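Local atomic coordinates of tetracycline repressor protein class G (Acinetobacter baumannii, PDB entry 6RX9), a protein that represses the tetracycline resistance gene tetA by binding its operator DNA through a helix-turn-helix region, and loses operator affinity when tetracycline binds. Residues Leu4-Ile10 with Ala40-Phe45; Met22-Thr27 with Asn47-Leu52; Ala58-Glu62 with Thr88-Tyr93; Trp75-Lys80 with Ile196-Glu200. All coordinates share one frame. Residue numbers count along the deposited sequence, not the author numbering.

Interaction 1 of 4, residues Leu4-Ile10 with Ala40-Phe45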
loop_
_atom_site.group_PDB
_atom_site.type_symbol
_atom_site.label_atom_id
_atom_site.label_comp_id
_atom_site.label_asym_id
_atom_site.label_seq_id
_atom_site.Cartn_x
_atom_site.Cartn_y
_atom_site.Cartn_z
ATOM N N LEU A 4 27.248 5.812 23.236
ATOM C CA LEU A 4 26.330 5.152 22.269
ATOM C C LEU A 4 25.341 6.194 21.735
ATOM O O LEU A 4 24.552 6.714 22.546
ATOM C CB LEU A 4 25.600 4.007 22.979
ATOM C CG LEU A 4 24.636 3.195 22.115
ATOM C CD1 LEU A 4 25.398 2.312 21.141
ATOM C CD2 LEU A 4 23.705 2.357 22.979
ATOM N N ASP A 5 25.380 6.487 20.431
ATOM C CA ASP A 5 24.500 7.503 19.792
ATOM C C ASP A 5 23.491 6.807 18.867
ATOM O O ASP A 5 23.713 5.633 18.496
ATOM C CB ASP A 5 25.308 8.604 19.096
ATOM C CG ASP A 5 26.166 8.160 17.923
ATOM O OD1 ASP A 5 25.872 7.101 17.333
ATOM O OD2 ASP A 5 27.118 8.897 17.599
ATOM N N LYS A 6 22.418 7.521 18.523
ATOM C CA LYS A 6 21.253 6.996 17.759
ATOM C C LYS A 6 21.723 6.417 16.418
ATOM O O LYS A 6 21.188 5.363 16.007
ATOM C CB LYS A 6 20.222 8.109 17.557
ATOM C CG LYS A 6 18.891 7.667 16.969
ATOM C CD LYS A 6 17.828 8.734 17.062
ATOM C CE LYS A 6 16.458 8.249 16.645
ATOM N NZ LYS A 6 15.428 9.300 16.822
ATOM N N GLY A 7 22.677 7.079 15.757
ATOM C CA GLY A 7 23.241 6.635 14.467
ATOM C C GLY A 7 23.829 5.236 14.563
ATOM O O GLY A 7 23.546 4.412 13.676
ATOM N N THR A 8 24.606 4.966 15.615
ATOM C CA THR A 8 25.263 3.654 15.859
ATOM C C THR A 8 24.192 2.594 16.148
ATOM O O THR A 8 24.331 1.468 15.635
ATOM C CB THR A 8 26.289 3.750 16.996
ATOM O OG1 THR A 8 27.168 4.839 16.713
ATOM C CG2 THR A 8 27.088 2.477 17.166
ATOM N N VAL A 9 23.162 2.953 16.922
ATOM C CA VAL A 9 22.040 2.049 17.324
ATOM C C VAL A 9 21.265 1.611 16.071
ATOM O O VAL A 9 21.026 0.398 15.911
ATOM C CB VAL A 9 21.110 2.726 18.351
ATOM C CG1 VAL A 9 19.869 1.891 18.633
ATOM C CG2 VAL A 9 21.836 3.040 19.652
ATOM N N ILE A 10 20.873 2.558 15.218
ATOM C CA ILE A 10 19.983 2.274 14.051
ATOM C C ILE A 10 20.768 1.515 12.975
ATOM O O ILE A 10 20.152 0.662 12.298
ATOM C CB ILE A 10 19.321 3.560 13.519
ATOM C CG1 ILE A 10 18.308 4.110 14.526
ATOM C CG2 ILE A 10 18.683 3.326 12.153
ATOM C CD1 ILE A 10 17.123 3.200 14.777
ATOM N N ALA A 40 21.221 1.614 28.516
ATOM C CA ALA A 40 21.944 2.365 27.462
ATOM C C ALA A 40 21.071 2.443 26.204
ATOM O O ALA A 40 20.957 3.542 25.635
ATOM C CB ALA A 40 23.282 1.722 27.182
ATOM N N LEU A 41 20.453 1.329 25.802
ATOM C CA LEU A 41 19.554 1.280 24.616
ATOM C C LEU A 41 18.202 1.917 24.962
ATOM O O LEU A 41 17.653 2.624 24.098
ATOM C CB LEU A 41 19.378 -0.166 24.146
ATOM C CG LEU A 41 18.430 -0.352 22.960
ATOM C CD1 LEU A 41 18.866 0.493 21.770
ATOM C CD2 LEU A 41 18.335 -1.814 22.567
ATOM N N TYR A 42 17.690 1.672 26.174
ATOM C CA TYR A 42 16.362 2.148 26.647
ATOM C C TYR A 42 16.277 3.677 26.536
ATOM O O TYR A 42 15.170 4.189 26.277
ATOM C CB TYR A 42 16.099 1.675 28.079
ATOM C CG TYR A 42 14.695 1.912 28.575
ATOM C CD1 TYR A 42 13.657 1.059 28.233
ATOM C CD2 TYR A 42 14.407 2.979 29.411
ATOM C CE1 TYR A 42 12.366 1.269 28.697
ATOM C CE2 TYR A 42 13.126 3.201 29.885
ATOM C CZ TYR A 42 12.100 2.343 29.530
ATOM O OH TYR A 42 10.839 2.574 30.003
ATOM N N TRP A 43 17.405 4.376 26.725
ATOM C CA TRP A 43 17.533 5.855 26.598
ATOM C C TRP A 43 17.121 6.309 25.192
ATOM O O TRP A 43 16.478 7.374 25.083
ATOM C CB TRP A 43 18.963 6.306 26.926
ATOM C CG TRP A 43 19.134 7.794 26.933
ATOM C CD1 TRP A 43 18.880 8.635 27.973
ATOM C CD2 TRP A 43 19.572 8.628 25.843
ATOM N NE1 TRP A 43 19.141 9.929 27.616
ATOM C CE2 TRP A 43 19.567 9.959 26.317
ATOM C CE3 TRP A 43 19.972 8.388 24.524
ATOM C CZ2 TRP A 43 19.944 11.038 25.518
ATOM C CZ3 TRP A 43 20.344 9.456 23.734
ATOM C CH2 TRP A 43 20.331 10.763 24.226
ATOM N N HIS A 44 17.496 5.543 24.163
ATOM C CA HIS A 44 17.185 5.817 22.732
ATOM C C HIS A 44 15.750 5.380 22.405
ATOM O O HIS A 44 15.012 6.183 21.805
ATOM C CB HIS A 44 18.197 5.117 21.814
ATOM C CG HIS A 44 19.593 5.620 21.949
ATOM N ND1 HIS A 44 20.024 6.767 21.317
ATOM C CD2 HIS A 44 20.656 5.134 22.625
ATOM C CE1 HIS A 44 21.293 6.973 21.606
ATOM N NE2 HIS A 44 21.705 5.985 22.410
ATOM N N PHE A 45 15.377 4.147 22.763
ATOM C CA PHE A 45 14.059 3.540 22.433
ATOM C C PHE A 45 13.540 2.735 23.624
ATOM O O PHE A 45 14.215 1.771 24.023
ATOM C CB PHE A 45 14.179 2.656 21.190
ATOM C CG PHE A 45 14.813 3.352 20.016
ATOM C CD1 PHE A 45 14.114 4.316 19.305
ATOM C CD2 PHE A 45 16.115 3.065 19.636
ATOM C CE1 PHE A 45 14.700 4.969 18.234
ATOM C CE2 PHE A 45 16.702 3.726 18.567
ATOM C CZ PHE A 45 15.994 4.676 17.870
#
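His44, Phe45 and Leu4 lose the most surface where the N-terminal end of the chain packs on the end of the helix-turn-helix region. The His44 imidazole fits against the start of helix 6-20: its NE2 donates a hydrogen bond to Leu4 O (2.9 Å), and CG2 of Val9 lies over one ring face, 4.0 Å from the centroid, as a CH-pi contact. NE2 is therefore protonated, and the ring ties down the residues just ahead of a helix whose N-cap is Asp5, with OD1 accepting from Thr8 N at 3.0 Å. Phe45 packs against the first turn of that helix. Val9 CG1 meets the ring edge at Phe45 CE2 (3.7 Å), and Ile10 CD1 approaches Phe45 CZ at 3.6 Å. Leu4 CD2 reaches to 4.3 Å from Ala40 CB. Val9 CG1 also touches Leu41 CD1 at 3.6 Å. Around this contact, helix 27-34 packs on Val9 and Leu41 through Leu30, while helix 48-59 meets Ile10 and Phe45 through Ala54.

Interaction 2 of 4, residues Met22-Thr27 with Asn47-Leu52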
loop_
_atom_site.group_PDB
_atom_site.type_symbol
_atom_site.label_atom_id
_atom_site.label_comp_id
_atom_site.label_asym_id
_atom_site.label_seq_id
_atom_site.Cartn_x
_atom_site.Cartn_y
_atom_site.Cartn_z
ATOM N N MET A 22 11.117 -8.046 10.605
ATOM C CA MET A 22 10.337 -7.093 11.441
ATOM C C MET A 22 9.715 -7.812 12.647
ATOM O O MET A 22 9.730 -7.238 13.757
ATOM C CB MET A 22 9.235 -6.480 10.574
ATOM C CG MET A 22 8.376 -5.444 11.252
ATOM S SD MET A 22 7.051 -4.951 10.118
ATOM C CE MET A 22 6.261 -3.655 11.070
ATOM N N ASP A 23 9.181 -9.018 12.435
ATOM C CA ASP A 23 8.410 -9.783 13.452
ATOM C C ASP A 23 9.345 -10.262 14.571
ATOM O O ASP A 23 8.929 -10.188 15.740
ATOM C CB ASP A 23 7.636 -10.935 12.800
ATOM C CG ASP A 23 6.522 -10.481 11.868
ATOM O OD1 ASP A 23 6.104 -9.308 11.968
ATOM O OD2 ASP A 23 6.073 -11.306 11.044
ATOM N N SER A 24 10.557 -10.720 14.233
ATOM C CA SER A 24 11.549 -11.297 15.180
ATOM C C SER A 24 12.402 -10.202 15.837
ATOM O O SER A 24 13.093 -10.519 16.821
ATOM C CB SER A 24 12.425 -12.317 14.498
ATOM O OG SER A 24 11.663 -13.443 14.095
ATOM N N LEU A 25 12.377 -8.974 15.310
ATOM C CA LEU A 25 13.161 -7.828 15.851
ATOM C C LEU A 25 12.631 -7.468 17.245
ATOM O O LEU A 25 11.408 -7.303 17.388
ATOM C CB LEU A 25 13.044 -6.648 14.878
ATOM C CG LEU A 25 13.857 -5.403 15.225
ATOM C CD1 LEU A 25 15.338 -5.728 15.353
ATOM C CD2 LEU A 25 13.640 -4.316 14.182
ATOM N N THR A 26 13.518 -7.393 18.244
ATOM C CA THR A 26 13.207 -6.922 19.622
ATOM C C THR A 26 14.324 -5.987 20.094
ATOM O O THR A 26 15.464 -6.135 19.611
ATOM C CB THR A 26 13.000 -8.086 20.603
ATOM O OG1 THR A 26 14.264 -8.674 20.917
ATOM C CG2 THR A 26 12.063 -9.147 20.070
ATOM N N THR A 27 14.000 -5.075 21.015
ATOM C CA THR A 27 14.963 -4.139 21.653
ATOM C C THR A 27 16.008 -4.945 22.438
ATOM O O THR A 27 17.171 -4.514 22.481
ATOM C CB THR A 27 14.239 -3.112 22.533
ATOM O OG1 THR A 27 13.456 -3.814 23.498
ATOM C CG2 THR A 27 13.349 -2.183 21.736
ATOM N N ASN A 47 10.551 1.211 23.563
ATOM C CA ASN A 47 9.680 0.137 23.014
ATOM C C ASN A 47 9.983 -0.085 21.527
ATOM O O ASN A 47 10.638 0.777 20.902
ATOM C CB ASN A 47 8.201 0.445 23.264
ATOM C CG ASN A 47 7.820 1.855 22.865
ATOM O OD1 ASN A 47 7.878 2.208 21.690
ATOM N ND2 ASN A 47 7.442 2.670 23.838
ATOM N N LYS A 48 9.518 -1.216 20.995
ATOM C CA LYS A 48 9.733 -1.643 19.589
ATOM C C LYS A 48 9.098 -0.620 18.640
ATOM O O LYS A 48 9.692 -0.369 17.581
ATOM C CB LYS A 48 9.141 -3.037 19.365
ATOM C CG LYS A 48 9.291 -3.586 17.954
ATOM C CD LYS A 48 8.903 -5.041 17.846
ATOM C CE LYS A 48 8.997 -5.571 16.433
ATOM N NZ LYS A 48 8.849 -7.044 16.403
ATOM N N ARG A 49 7.933 -0.075 19.007
ATOM C CA ARG A 49 7.181 0.929 18.205
ATOM C C ARG A 49 8.098 2.121 17.901
ATOM O O ARG A 49 8.166 2.532 16.726
ATOM C CB ARG A 49 5.916 1.370 18.951
ATOM C CG ARG A 49 5.032 2.347 18.187
ATOM C CD ARG A 49 4.578 1.812 16.840
ATOM N NE ARG A 49 5.437 2.239 15.740
ATOM C CZ ARG A 49 5.427 1.724 14.511
ATOM N NH1 ARG A 49 6.254 2.200 13.595
ATOM N NH2 ARG A 49 4.608 0.732 14.200
ATOM N N ALA A 50 8.789 2.644 18.918
ATOM C CA ALA A 50 9.713 3.796 18.797
ATOM C C ALA A 50 10.858 3.439 17.841
ATOM O O ALA A 50 11.198 4.283 16.991
ATOM C CB ALA A 50 10.222 4.200 20.160
ATOM N N LEU A 51 11.412 2.226 17.957
ATOM C CA LEU A 51 12.504 1.717 17.080
ATOM C C LEU A 51 12.015 1.664 15.624
ATOM O O LEU A 51 12.753 2.151 14.735
ATOM C CB LEU A 51 12.947 0.332 17.565
ATOM C CG LEU A 51 14.004 -0.361 16.707
ATOM C CD1 LEU A 51 15.256 0.492 16.588
ATOM C CD2 LEU A 51 14.344 -1.734 17.266
ATOM N N LEU A 52 10.829 1.095 15.386
ATOM C CA LEU A 52 10.237 0.965 14.024
ATOM C C LEU A 52 10.054 2.359 13.405
ATOM O O LEU A 52 10.352 2.502 12.203
ATOM C CB LEU A 52 8.904 0.211 14.094
ATOM C CG LEU A 52 8.996 -1.280 14.416
ATOM C CD1 LEU A 52 7.623 -1.928 14.364
ATOM C CD2 LEU A 52 9.957 -1.996 13.479
#
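Polar contacts centre on Lys48, whose extended side chain reaches into the turn formed by residues 22-25. Lys48 NZ donates to Met22 O and to Leu25 O, both at 2.8 Å, so one charge satisfies two backbone carbonyls of a turn that lacks regular helical bonds. Asp23 O, 3.2 Å from Lys48 NZ, is too poorly angled for a hydrogen bond; the Asp23 carboxylate instead forms a salt bridge with Arg98. Among apolar contacts, Leu25 CD2 packs on Leu51 CD2 (4.1 Å) and more loosely on Leu52 CD2 (4.4 Å), while the extended Met22 places CE 4.0 Å from Leu52 CD1. Thr27 CG2 rests 4.0 Å from Lys48 N, close to where two helices begin: Thr26 is the N-cap of helix 27-34, and Asn47 that of helix 48-59, its OD1 accepting from Ala50 N at 3.0 Å. The contact sets the link between helices 6-20 and 27-34, where the helix-turn-helix begins, on helix 48-59, which in TetR-family repressors connects DNA-binding domain and ligand-binding core.

Interaction 3 of 4, residues Ala58-Glu62 with Thr88-Tyr93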
loop_
_atom_site.group_PDB
_atom_site.type_symbol
_atom_site.label_atom_id
_atom_site.label_comp_id
_atom_site.label_asym_id
_atom_site.label_seq_id
_atom_site.Cartn_x
_atom_site.Cartn_y
_atom_site.Cartn_z
ATOM N N ALA A 58 14.658 6.630 8.633
ATOM C CA ALA A 58 16.001 6.371 8.058
ATOM C C ALA A 58 15.868 5.818 6.634
ATOM O O ALA A 58 16.623 6.261 5.745
ATOM C CB ALA A 58 16.772 5.422 8.942
ATOM N N MET A 59 14.933 4.892 6.417
ATOM C CA MET A 59 14.821 4.126 5.147
ATOM C C MET A 59 14.447 5.044 3.974
ATOM O O MET A 59 14.690 4.628 2.831
ATOM C CB MET A 59 13.805 2.989 5.275
ATOM C CG MET A 59 14.386 1.776 5.973
ATOM S SD MET A 59 13.308 0.337 5.891
ATOM C CE MET A 59 13.373 -0.017 4.137
ATOM N N LEU A 60 13.911 6.242 4.236
ATOM C CA LEU A 60 13.502 7.218 3.184
ATOM C C LEU A 60 14.685 8.092 2.737
ATOM O O LEU A 60 14.442 9.018 1.935
ATOM C CB LEU A 60 12.354 8.080 3.723
ATOM C CG LEU A 60 11.072 7.325 4.072
ATOM C CD1 LEU A 60 9.962 8.287 4.468
ATOM C CD2 LEU A 60 10.621 6.442 2.918
ATOM N N ALA A 61 15.909 7.806 3.202
ATOM C CA ALA A 61 17.151 8.541 2.850
ATOM C C ALA A 61 17.308 8.636 1.325
ATOM O O ALA A 61 17.537 9.755 0.827
ATOM C CB ALA A 61 18.346 7.870 3.482
ATOM N N GLU A 62 17.194 7.503 0.622
ATOM C CA GLU A 62 17.341 7.383 -0.859
ATOM C C GLU A 62 16.347 8.318 -1.565
ATOM O O GLU A 62 16.739 8.921 -2.583
ATOM C CB GLU A 62 17.154 5.923 -1.288
ATOM C CG GLU A 62 16.959 5.706 -2.784
ATOM C CD GLU A 62 18.158 6.006 -3.668
ATOM O OE1 GLU A 62 19.229 6.340 -3.124
ATOM O OE2 GLU A 62 18.019 5.897 -4.906
ATOM N N THR A 88 13.025 1.857 -4.438
ATOM C CA THR A 88 14.376 1.353 -4.073
ATOM C C THR A 88 14.547 1.424 -2.550
ATOM O O THR A 88 15.028 0.434 -1.971
ATOM C CB THR A 88 15.478 2.128 -4.807
ATOM O OG1 THR A 88 15.181 2.074 -6.201
ATOM C CG2 THR A 88 16.860 1.569 -4.555
ATOM N N ALA A 89 14.142 2.542 -1.937
ATOM C CA ALA A 89 14.249 2.809 -0.481
ATOM C C ALA A 89 13.457 1.762 0.310
ATOM O O ALA A 89 13.988 1.271 1.323
ATOM C CB ALA A 89 13.764 4.202 -0.166
ATOM N N LEU A 90 12.229 1.443 -0.117
ATOM C CA LEU A 90 11.355 0.461 0.584
ATOM C C LEU A 90 11.873 -0.966 0.355
ATOM O O LEU A 90 11.716 -1.792 1.272
ATOM C CB LEU A 90 9.904 0.615 0.110
ATOM C CG LEU A 90 9.210 1.919 0.509
ATOM C CD1 LEU A 90 7.772 1.934 0.026
ATOM C CD2 LEU A 90 9.267 2.137 2.016
ATOM N N LEU A 91 12.473 -1.248 -0.808
ATOM C CA LEU A 91 13.005 -2.594 -1.159
ATOM C C LEU A 91 14.381 -2.824 -0.518
ATOM O O LEU A 91 14.809 -3.993 -0.495
ATOM C CB LEU A 91 13.097 -2.742 -2.682
ATOM C CG LEU A 91 11.781 -2.999 -3.418
ATOM C CD1 LEU A 91 11.997 -2.964 -4.923
ATOM C CD2 LEU A 91 11.163 -4.327 -3.005
ATOM N N SER A 92 15.046 -1.773 -0.018
ATOM C CA SER A 92 16.460 -1.817 0.448
ATOM C C SER A 92 16.594 -2.654 1.728
ATOM O O SER A 92 17.721 -3.097 2.009
ATOM C CB SER A 92 17.037 -0.432 0.634
ATOM O OG SER A 92 16.439 0.243 1.728
ATOM N N TYR A 93 15.501 -2.872 2.469
ATOM C CA TYR A 93 15.503 -3.674 3.721
ATOM C C TYR A 93 14.269 -4.578 3.785
ATOM O O TYR A 93 13.179 -4.185 3.326
ATOM C CB TYR A 93 15.608 -2.756 4.942
ATOM C CG TYR A 93 16.980 -2.161 5.113
ATOM C CD1 TYR A 93 17.997 -2.891 5.704
ATOM C CD2 TYR A 93 17.283 -0.894 4.640
ATOM C CE1 TYR A 93 19.273 -2.374 5.846
ATOM C CE2 TYR A 93 18.554 -0.360 4.777
ATOM C CZ TYR A 93 19.551 -1.103 5.381
ATOM O OH TYR A 93 20.809 -0.594 5.521
#
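This is a mainly van der Waals contact between the end of helix 48-59, with the turn after it, and the C-terminal end of helix 75-91, near the chain's centre. Met59 gives up more surface than any other residue. Its CB points toward the other segment, and the chi3 p rotamer brings Met59 CE to 3.2 Å from Ala89 O, 3.8 Å from Leu90 O and 3.6 Å from Tyr93 CB. Met59 SD lies 5.4 Å from the centroid of the Tyr93 ring, in an oblique Met-aromatic contact. The joint lies where the DNA-binding domain of a TetR-type repressor meets its ligand-binding core: Leu90 packs on His100, a probable magnesium ligand, and Glu62 is two residues before His64, a likely tetracycline-binding residue. Ser92 OG donates to Ala89 O at 2.7 Å, within its own segment. Farther along, the CA atoms of Glu62 and Ala89 come within 5.5 Å, and Glu62 CB touches Ala89 CB at 4.0 Å. Tyr93 also packs on Leu14, Leu17 and Asn18 of helix 6-20.

Interaction 4 of 4, residues Trp75-Lys80 with Ile196-Glu200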
loop_
_atom_site.group_PDB
_atom_site.type_symbol
_atom_site.label_atom_id
_atom_site.label_comp_id
_atom_site.label_asym_id
_atom_site.label_seq_id
_atom_site.Cartn_x
_atom_site.Cartn_y
_atom_site.Cartn_z
ATOM N N TRP A 75 8.545 17.671 -15.634
ATOM C CA TRP A 75 7.731 17.090 -14.533
ATOM C C TRP A 75 7.650 15.561 -14.659
ATOM O O TRP A 75 7.553 14.898 -13.610
ATOM C CB TRP A 75 6.338 17.735 -14.486
ATOM C CG TRP A 75 5.472 17.474 -15.681
ATOM C CD1 TRP A 75 5.393 18.213 -16.827
ATOM C CD2 TRP A 75 4.526 16.403 -15.833
ATOM N NE1 TRP A 75 4.474 17.671 -17.684
ATOM C CE2 TRP A 75 3.924 16.560 -17.101
ATOM C CE3 TRP A 75 4.132 15.330 -15.025
ATOM C CZ2 TRP A 75 2.952 15.679 -17.572
ATOM C CZ3 TRP A 75 3.173 14.460 -15.494
ATOM C CH2 TRP A 75 2.593 14.634 -16.750
ATOM N N ARG A 76 7.691 15.020 -15.881
ATOM C CA ARG A 76 7.539 13.561 -16.143
ATOM C C ARG A 76 8.755 12.809 -15.587
ATOM O O ARG A 76 8.557 11.785 -14.904
ATOM C CB ARG A 76 7.369 13.288 -17.640
ATOM C CG ARG A 76 6.130 13.926 -18.249
ATOM C CD ARG A 76 5.980 13.577 -19.719
ATOM N NE ARG A 76 5.276 14.616 -20.461
ATOM C CZ ARG A 76 5.842 15.539 -21.240
ATOM N NH1 ARG A 76 5.078 16.425 -21.859
ATOM N NH2 ARG A 76 7.153 15.585 -21.409
ATOM N N VAL A 77 9.963 13.304 -15.861
ATOM C CA VAL A 77 11.239 12.689 -15.388
ATOM C C VAL A 77 11.312 12.824 -13.860
ATOM O O VAL A 77 11.714 11.841 -13.211
ATOM C CB VAL A 77 12.464 13.309 -16.088
ATOM C CG1 VAL A 77 13.770 12.850 -15.460
ATOM C CG2 VAL A 77 12.454 13.008 -17.581
ATOM N N PHE A 78 10.915 13.980 -13.312
ATOM C CA PHE A 78 10.915 14.260 -11.851
ATOM C C PHE A 78 10.047 13.230 -11.116
ATOM O O PHE A 78 10.542 12.628 -10.144
ATOM C CB PHE A 78 10.414 15.672 -11.539
ATOM C CG PHE A 78 10.184 15.904 -10.066
ATOM C CD1 PHE A 78 11.246 15.872 -9.176
ATOM C CD2 PHE A 78 8.908 16.116 -9.567
ATOM C CE1 PHE A 78 11.040 16.064 -7.819
ATOM C CE2 PHE A 78 8.703 16.303 -8.208
ATOM C CZ PHE A 78 9.768 16.279 -7.338
ATOM N N LEU A 79 8.798 13.043 -11.556
ATOM C CA LEU A 79 7.825 12.130 -10.892
ATOM C C LEU A 79 8.310 10.680 -11.001
ATOM O O LEU A 79 8.197 9.954 -9.993
ATOM C CB LEU A 79 6.432 12.297 -11.510
ATOM C CG LEU A 79 5.703 13.595 -11.158
ATOM C CD1 LEU A 79 4.307 13.609 -11.758
ATOM C CD2 LEU A 79 5.639 13.804 -9.651
ATOM N N LYS A 80 8.837 10.275 -12.163
ATOM C CA LYS A 80 9.316 8.885 -12.399
ATOM C C LYS A 80 10.533 8.607 -11.509
ATOM O O LYS A 80 10.511 7.591 -10.794
ATOM C CB LYS A 80 9.656 8.630 -13.871
ATOM C CG LYS A 80 10.244 7.250 -14.142
ATOM C CD LYS A 80 9.953 6.693 -15.518
ATOM C CE LYS A 80 10.283 5.218 -15.623
ATOM N NZ LYS A 80 9.942 4.672 -16.957
ATOM N N ILE A 196 1.730 8.396 -14.925
ATOM C CA ILE A 196 2.348 9.678 -15.385
ATOM C C ILE A 196 1.714 10.101 -16.720
ATOM O O ILE A 196 1.396 11.297 -16.859
ATOM C CB ILE A 196 3.885 9.557 -15.454
ATOM C CG1 ILE A 196 4.483 9.384 -14.053
ATOM C CG2 ILE A 196 4.497 10.743 -16.184
ATOM C CD1 ILE A 196 5.913 8.900 -14.044
ATOM N N ALA A 197 1.523 9.165 -17.658
ATOM C CA ALA A 197 0.862 9.412 -18.965
ATOM C C ALA A 197 -0.546 9.978 -18.731
ATOM O O ALA A 197 -0.946 10.894 -19.475
ATOM C CB ALA A 197 0.815 8.143 -19.782
ATOM N N GLY A 198 -1.265 9.447 -17.737
ATOM C CA GLY A 198 -2.618 9.892 -17.348
ATOM C C GLY A 198 -2.635 11.312 -16.807
ATOM O O GLY A 198 -3.608 12.034 -17.096
ATOM N N PHE A 199 -1.617 11.705 -16.035
ATOM C CA PHE A 199 -1.487 13.071 -15.463
ATOM C C PHE A 199 -1.459 14.108 -16.592
ATOM O O PHE A 199 -2.086 15.169 -16.425
ATOM C CB PHE A 199 -0.238 13.205 -14.588
ATOM C CG PHE A 199 -0.245 12.400 -13.311
ATOM C CD1 PHE A 199 -1.430 12.085 -12.660
ATOM C CD2 PHE A 199 0.949 11.984 -12.743
ATOM C CE1 PHE A 199 -1.416 11.355 -11.482
ATOM C CE2 PHE A 199 0.959 11.257 -11.563
ATOM C CZ PHE A 199 -0.224 10.944 -10.936
ATOM N N GLU A 200 -0.778 13.798 -17.701
ATOM C CA GLU A 200 -0.581 14.717 -18.860
ATOM C C GLU A 200 -1.906 15.396 -19.233
ATOM O O GLU A 200 -1.894 16.627 -19.429
ATOM C CB GLU A 200 -0.027 13.974 -20.078
ATOM C CG GLU A 200 1.317 13.308 -19.843
ATOM C CD GLU A 200 2.213 13.215 -21.067
ATOM O OE1 GLU A 200 2.528 14.275 -21.647
ATOM O OE2 GLU A 200 2.603 12.086 -21.430
#
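Trp75, in the first turn of helix 75-91, sends its indole across to the C-terminal helix 185-202 within the ligand-binding domain. Trp75 CH2 lies 3.5 Å from Ile196 O and 3.6 Å from Glu200 CG, both near the ring plane, and Trp75 CZ3 is 3.7 Å from Phe199 CB. Arg76 follows with a salt bridge, NE to Glu200 OE1 at 3.0 Å, the hydrogen bonds from NE and NH1 (3.3 Å) to that oxygen both being weak. Asp74 holds NH2 in a second salt bridge. One turn beyond Trp75, Leu79 points at the partner helix and touches Phe199, CD1 to CD2, at 3.9 Å. Lys80 CB is 3.8 Å from Ile196 CD1, while its end leads away to a salt bridge with Asp193. Together Trp75, Arg76, Leu79 and Lys80 form the hole for the Ile196 knob. The segment axes approach to 10.7 Å and run roughly antiparallel at 146°. Helix 185-202 also faces the second subunit, Phe199 packing on its Ser194. With the isoleucine knob and aromatics inside and the charged pair at the margin, the helices are held chiefly by apolar packing, supplemented by a weakly hydrogen-bonded salt bridge.

How the interactions relate
The four contacts follow the chain from the DNA-binding end to the C-terminal helix bundle. Interactions 1 and 2 have alternating segments and centres 13 Å apart; they touch directly, through Phe45 on Leu51 for example, so they share one packed helical domain. Interaction 3 opens after both have closed. It uses helix 48-59, as interaction 2 does, and touches interaction 1 through Ile10 and Ala58. Helix 75-91 then carries the path on: its C-terminal end serves interaction 3 and its first turns interaction 4, with centres 22 Å apart. Interactions 1 and 4, 40 Å between centres, lie on opposite sides of the chain's centre. Helices 48-59 and 75-91 thus link the operator-binding domain to the tetracycline-binding core, consistent with a route for induction.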